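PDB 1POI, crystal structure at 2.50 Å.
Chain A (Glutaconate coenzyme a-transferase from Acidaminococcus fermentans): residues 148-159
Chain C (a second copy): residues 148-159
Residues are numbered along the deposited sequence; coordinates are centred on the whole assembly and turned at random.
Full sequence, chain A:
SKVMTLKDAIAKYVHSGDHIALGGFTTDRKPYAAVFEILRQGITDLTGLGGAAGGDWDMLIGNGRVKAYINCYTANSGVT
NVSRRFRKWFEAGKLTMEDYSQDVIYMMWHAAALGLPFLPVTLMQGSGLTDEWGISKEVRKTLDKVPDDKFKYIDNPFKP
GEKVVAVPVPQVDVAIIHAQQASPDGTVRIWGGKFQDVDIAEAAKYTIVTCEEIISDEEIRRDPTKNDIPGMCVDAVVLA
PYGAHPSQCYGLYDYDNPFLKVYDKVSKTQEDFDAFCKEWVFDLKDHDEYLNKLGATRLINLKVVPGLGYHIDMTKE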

# COMPACT_ATOMS: atom_id res chain seq x y z
N ASP A 148 -32.19 23.29 -29.61
CA ASP A 148 -33.00 23.52 -30.80
C ASP A 148 -32.23 23.04 -31.99
O ASP A 148 -32.81 22.75 -33.01
N ASP A 149 -30.91 22.99 -31.86
CA ASP A 149 -30.04 22.51 -32.94
C ASP A 149 -29.13 21.36 -32.51
O ASP A 149 -28.53 21.41 -31.43
N LYS A 150 -29.11 20.31 -33.32
CA LYS A 150 -28.26 19.17 -33.05
C LYS A 150 -26.80 19.68 -33.14
O LYS A 150 -26.00 19.48 -32.22
N PHE A 151 -26.48 20.39 -34.21
CA PHE A 151 -25.14 20.94 -34.40
C PHE A 151 -25.22 22.14 -35.35
O PHE A 151 -26.30 22.45 -35.88
N LYS A 152 -24.09 22.78 -35.59
CA LYS A 152 -24.02 23.92 -36.50
C LYS A 152 -22.63 23.95 -37.11
O LYS A 152 -21.64 23.83 -36.40
N TYR A 153 -22.55 23.98 -38.44
CA TYR A 153 -21.25 24.04 -39.11
C TYR A 153 -20.75 25.47 -39.01
O TYR A 153 -21.46 26.41 -39.38
N ILE A 154 -19.52 25.65 -38.55
CA ILE A 154 -19.00 27.00 -38.42
C ILE A 154 -17.61 27.03 -38.99
O ILE A 154 -16.96 26.01 -39.05
N ASP A 155 -17.18 28.21 -39.43
CA ASP A 155 -15.84 28.39 -39.99
C ASP A 155 -14.82 28.24 -38.86
O ASP A 155 -15.11 28.49 -37.70
N ASN A 156 -13.61 27.82 -39.21
CA ASN A 156 -12.56 27.72 -38.20
C ASN A 156 -11.92 29.13 -38.27
O ASN A 156 -11.29 29.49 -39.28
N PRO A 157 -12.06 29.93 -37.20
CA PRO A 157 -11.51 31.29 -37.18
C PRO A 157 -10.05 31.47 -37.55
O PRO A 157 -9.66 32.57 -37.94
N PHE A 158 -9.27 30.41 -37.47
CA PHE A 158 -7.86 30.50 -37.78
C PHE A 158 -7.45 29.67 -38.98
O PHE A 158 -6.30 29.69 -39.38
N LYS A 159 -8.38 28.94 -39.57
CA LYS A 159 -8.03 28.11 -40.71
C LYS A 159 -9.09 28.33 -41.74
O LYS A 159 -10.04 27.55 -41.85
N ASP C 148 -0.83 33.75 -36.15
CA ASP C 148 -0.96 35.10 -36.65
C ASP C 148 -1.83 35.98 -35.74
O ASP C 148 -1.55 37.17 -35.59
N ASP C 149 -2.84 35.38 -35.11
CA ASP C 149 -3.77 36.10 -34.23
C ASP C 149 -3.73 35.67 -32.78
O ASP C 149 -3.84 34.50 -32.47
N LYS C 150 -3.65 36.64 -31.89
CA LYS C 150 -3.63 36.32 -30.47
C LYS C 150 -4.93 35.60 -30.10
O LYS C 150 -4.95 34.75 -29.20
N PHE C 151 -6.00 35.95 -30.81
CA PHE C 151 -7.32 35.38 -30.57
C PHE C 151 -8.32 36.09 -31.51
O PHE C 151 -7.95 37.00 -32.26
N LYS C 152 -9.57 35.65 -31.47
CA LYS C 152 -10.63 36.24 -32.27
C LYS C 152 -11.92 36.25 -31.46
O LYS C 152 -12.00 35.63 -30.41
N TYR C 153 -12.89 37.04 -31.90
CA TYR C 153 -14.17 37.11 -31.22
C TYR C 153 -15.06 36.45 -32.21
O TYR C 153 -14.94 36.70 -33.41
N ILE C 154 -15.92 35.56 -31.74
CA ILE C 154 -16.85 34.88 -32.62
C ILE C 154 -18.16 34.75 -31.87
O ILE C 154 -18.19 34.85 -30.64
N ASP C 155 -19.24 34.56 -32.60
CA ASP C 155 -20.54 34.41 -31.97
C ASP C 155 -20.72 33.00 -31.46
O ASP C 155 -20.22 32.05 -32.07
N ASN C 156 -21.49 32.85 -30.39
CA ASN C 156 -21.81 31.53 -29.85
C ASN C 156 -22.88 31.04 -30.85
O ASN C 156 -23.93 31.67 -31.00
N PRO C 157 -22.61 29.93 -31.57
CA PRO C 157 -23.62 29.46 -32.53
C PRO C 157 -24.95 29.10 -31.88
O PRO C 157 -25.95 28.98 -32.58
N PHE C 158 -24.97 28.97 -30.56
CA PHE C 158 -26.17 28.57 -29.85
C PHE C 158 -26.72 29.57 -28.88
O PHE C 158 -27.61 29.25 -28.09
N LYS C 159 -26.22 30.79 -28.92
CA LYS C 159 -26.68 31.81 -27.99
C LYS C 159 -26.36 33.13 -28.68
O LYS C 159 -25.38 33.81 -28.35

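Side-chain packing between two copies of one stretch of glutaconate coenzyme A-transferase, which run antiparallel (178° between end-to-end directions) and bury 496 Å² in total. A:Asp148 makes no contact. A:Asp149 (chi1 m) directs its CA-to-CB bond toward chain C, and its CB meets the ring edge of C:Phe158 at CE1, 4.0 Å away. A:Lys150 and A:Phe151 (chi1 t and p) turn away, yet the backbone of A:Phe151 still counts: its C atom lies 4.3 Å from CZ of C:Phe158, again at the ring edge. A:Lys152 points toward chain C with chi1 at -116°, between wells, and chi2 and chi3 both t. This extended chain brings A:Lys152 CD to 3.2 Å from O of C:Pro157 and 3.7 Å from CE1 of C:Phe158, while a p turn at chi4 leaves A:Lys152 NZ 3.6 Å from OD1 of A:Asp149, a long salt bridge within its own chain. Its counterpart is tighter, 3.0 Å from C:Lys152 NZ to C:Asp149 OD2. A:Tyr153 (m) faces away. A:Ile154 (chi1 p, chi2 t) points in, its CG2 packing 3.7 Å from CG of C:Pro157. A:Asp155 and A:Asn156 are out of reach, but A:Asn156 (t) begins a type I turn, and its OD1 accepts a hydrogen bond from N of A:Phe158 (3.3 Å). A:Pro157, C-gamma endo, repeats the proline contact in reverse, with CB 4.2 Å from CG2 of C:Ile154 and O 3.3 Å from CE of C:Lys152. A:Phe158 (m) starts sideways, but its ring end comes nearer: CE1 lies 4.1 Å from CB of C:Asp149 and also 4.1 Å from CG of C:Lys152. A:Lys159 stays clear. With no clear hydrogen bond across the stretches, apolar packing and lysine methylenes dominate the contact.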

# COMPACT_ATOMS: atom_id res chain seq x y z
CB ASP A 148 -33.36 24.99 -30.98
CG ASP A 148 -34.43 25.48 -30.01
OD1 ASP A 148 -34.96 24.69 -29.19
OD2 ASP A 148 -34.73 26.68 -30.07
CB ASP A 149 -29.15 23.63 -33.46
CG ASP A 149 -29.93 24.66 -34.22
OD1 ASP A 149 -30.23 24.44 -35.42
OD2 ASP A 149 -30.26 25.69 -33.62
CB LYS A 150 -28.51 18.07 -34.09
CG LYS A 150 -27.62 16.86 -33.92
CD LYS A 150 -27.88 15.81 -34.98
CE LYS A 150 -27.02 14.60 -34.69
NZ LYS A 150 -27.48 13.40 -35.39
CB PHE A 151 -24.20 19.86 -34.99
CG PHE A 151 -24.41 19.60 -36.46
CD1 PHE A 151 -25.41 18.76 -36.89
CD2 PHE A 151 -23.64 20.25 -37.40
CE1 PHE A 151 -25.66 18.56 -38.25
CE2 PHE A 151 -23.87 20.07 -38.77
CZ PHE A 151 -24.88 19.23 -39.20
CB LYS A 152 -24.27 25.21 -35.72
CG LYS A 152 -25.52 25.96 -36.11
CD LYS A 152 -26.06 26.78 -34.95
CE LYS A 152 -27.02 27.87 -35.42
NZ LYS A 152 -28.16 27.33 -36.24
CB TYR A 153 -21.37 23.68 -40.59
CG TYR A 153 -21.43 22.21 -40.88
CD1 TYR A 153 -20.50 21.33 -40.33
CD2 TYR A 153 -22.42 21.69 -41.72
CE1 TYR A 153 -20.54 19.98 -40.62
CE2 TYR A 153 -22.47 20.34 -42.01
CZ TYR A 153 -21.53 19.49 -41.46
OH TYR A 153 -21.57 18.14 -41.75
CB ILE A 154 -18.96 27.43 -36.94
CG1 ILE A 154 -17.95 26.58 -36.16
CG2 ILE A 154 -20.35 27.33 -36.33
CD1 ILE A 154 -17.61 27.11 -34.77
CB ASP A 155 -15.69 29.80 -40.58
CG ASP A 155 -16.77 30.16 -41.59
OD1 ASP A 155 -17.95 30.31 -41.18
OD2 ASP A 155 -16.45 30.33 -42.79
CB ASN A 156 -11.56 26.62 -38.58
CG ASN A 156 -10.43 26.52 -37.58
OD1 ASN A 156 -10.28 27.37 -36.71
ND2 ASN A 156 -9.64 25.48 -37.71
CB PRO A 157 -11.82 31.76 -35.76
CG PRO A 157 -11.87 30.52 -34.99
CD PRO A 157 -12.64 29.61 -35.90
CB PHE A 158 -7.04 30.08 -36.57
CG PHE A 158 -7.49 30.72 -35.30
CD1 PHE A 158 -7.19 32.05 -35.03
CD2 PHE A 158 -8.16 29.98 -34.34
CE1 PHE A 158 -7.54 32.62 -33.82
CE2 PHE A 158 -8.51 30.54 -33.13
CZ PHE A 158 -8.20 31.87 -32.87
CB LYS A 159 -7.94 26.64 -40.28
CG LYS A 159 -6.90 25.82 -41.04
CD LYS A 159 -6.58 24.52 -40.29
CE LYS A 159 -5.68 23.58 -41.10
NZ LYS A 159 -6.28 23.15 -42.40
CB ASP C 148 -1.55 35.08 -38.05
CG ASP C 148 -0.56 34.61 -39.09
OD1 ASP C 148 0.66 34.67 -38.84
OD2 ASP C 148 -1.01 34.20 -40.18
CB ASP C 149 -5.21 35.93 -34.71
CG ASP C 149 -5.42 36.48 -36.09
OD1 ASP C 149 -5.58 37.72 -36.20
OD2 ASP C 149 -5.41 35.67 -37.05
CB LYS C 150 -3.50 37.61 -29.66
CG LYS C 150 -3.83 37.45 -28.22
CD LYS C 150 -3.38 38.61 -27.40
CE LYS C 150 -3.89 38.40 -25.98
NZ LYS C 150 -3.25 39.28 -25.01
CB PHE C 151 -7.76 35.63 -29.12
CG PHE C 151 -8.30 37.00 -28.89
CD1 PHE C 151 -7.45 38.08 -28.67
CD2 PHE C 151 -9.68 37.23 -28.93
CE1 PHE C 151 -7.97 39.36 -28.50
CE2 PHE C 151 -10.21 38.50 -28.75
CZ PHE C 151 -9.36 39.57 -28.54
CB LYS C 152 -10.83 35.45 -33.55
CG LYS C 152 -9.96 35.87 -34.69
CD LYS C 152 -10.49 35.20 -35.94
CE LYS C 152 -9.86 35.74 -37.19
NZ LYS C 152 -8.38 35.68 -37.04
CB TYR C 153 -14.67 38.56 -31.07
CG TYR C 153 -14.20 39.29 -29.84
CD1 TYR C 153 -14.49 38.81 -28.56
CD2 TYR C 153 -13.43 40.46 -29.95
CE1 TYR C 153 -14.02 39.46 -27.44
CE2 TYR C 153 -12.95 41.12 -28.83
CZ TYR C 153 -13.25 40.61 -27.57
OH TYR C 153 -12.76 41.23 -26.44
CB ILE C 154 -16.33 33.47 -33.07
CG1 ILE C 154 -16.09 32.57 -31.84
CG2 ILE C 154 -15.06 33.61 -33.92
CD1 ILE C 154 -15.99 31.10 -32.14
CB ASP C 155 -21.65 34.67 -33.00
CG ASP C 155 -21.53 36.00 -33.67
OD1 ASP C 155 -21.83 37.01 -32.99
OD2 ASP C 155 -21.17 36.04 -34.87
CB ASN C 156 -22.38 31.67 -28.44
CG ASN C 156 -22.62 30.35 -27.77
OD1 ASN C 156 -23.14 29.41 -28.38
ND2 ASN C 156 -22.32 30.27 -26.48
CB PRO C 157 -22.97 28.21 -33.13
CG PRO C 157 -21.51 28.44 -32.96
CD PRO C 157 -21.45 29.02 -31.57
CB PHE C 158 -25.91 27.26 -29.10
CG PHE C 158 -25.39 26.19 -29.98
CD1 PHE C 158 -26.19 25.66 -30.99
CD2 PHE C 158 -24.06 25.79 -29.88
CE1 PHE C 158 -25.67 24.76 -31.91
CE2 PHE C 158 -23.52 24.89 -30.80
CZ PHE C 158 -24.33 24.37 -31.82
CB LYS C 159 -25.92 31.66 -26.68
CG LYS C 159 -26.64 32.17 -25.50
CD LYS C 159 -26.02 31.61 -24.24
CE LYS C 159 -26.73 32.12 -22.99
NZ LYS C 159 -26.54 33.59 -22.80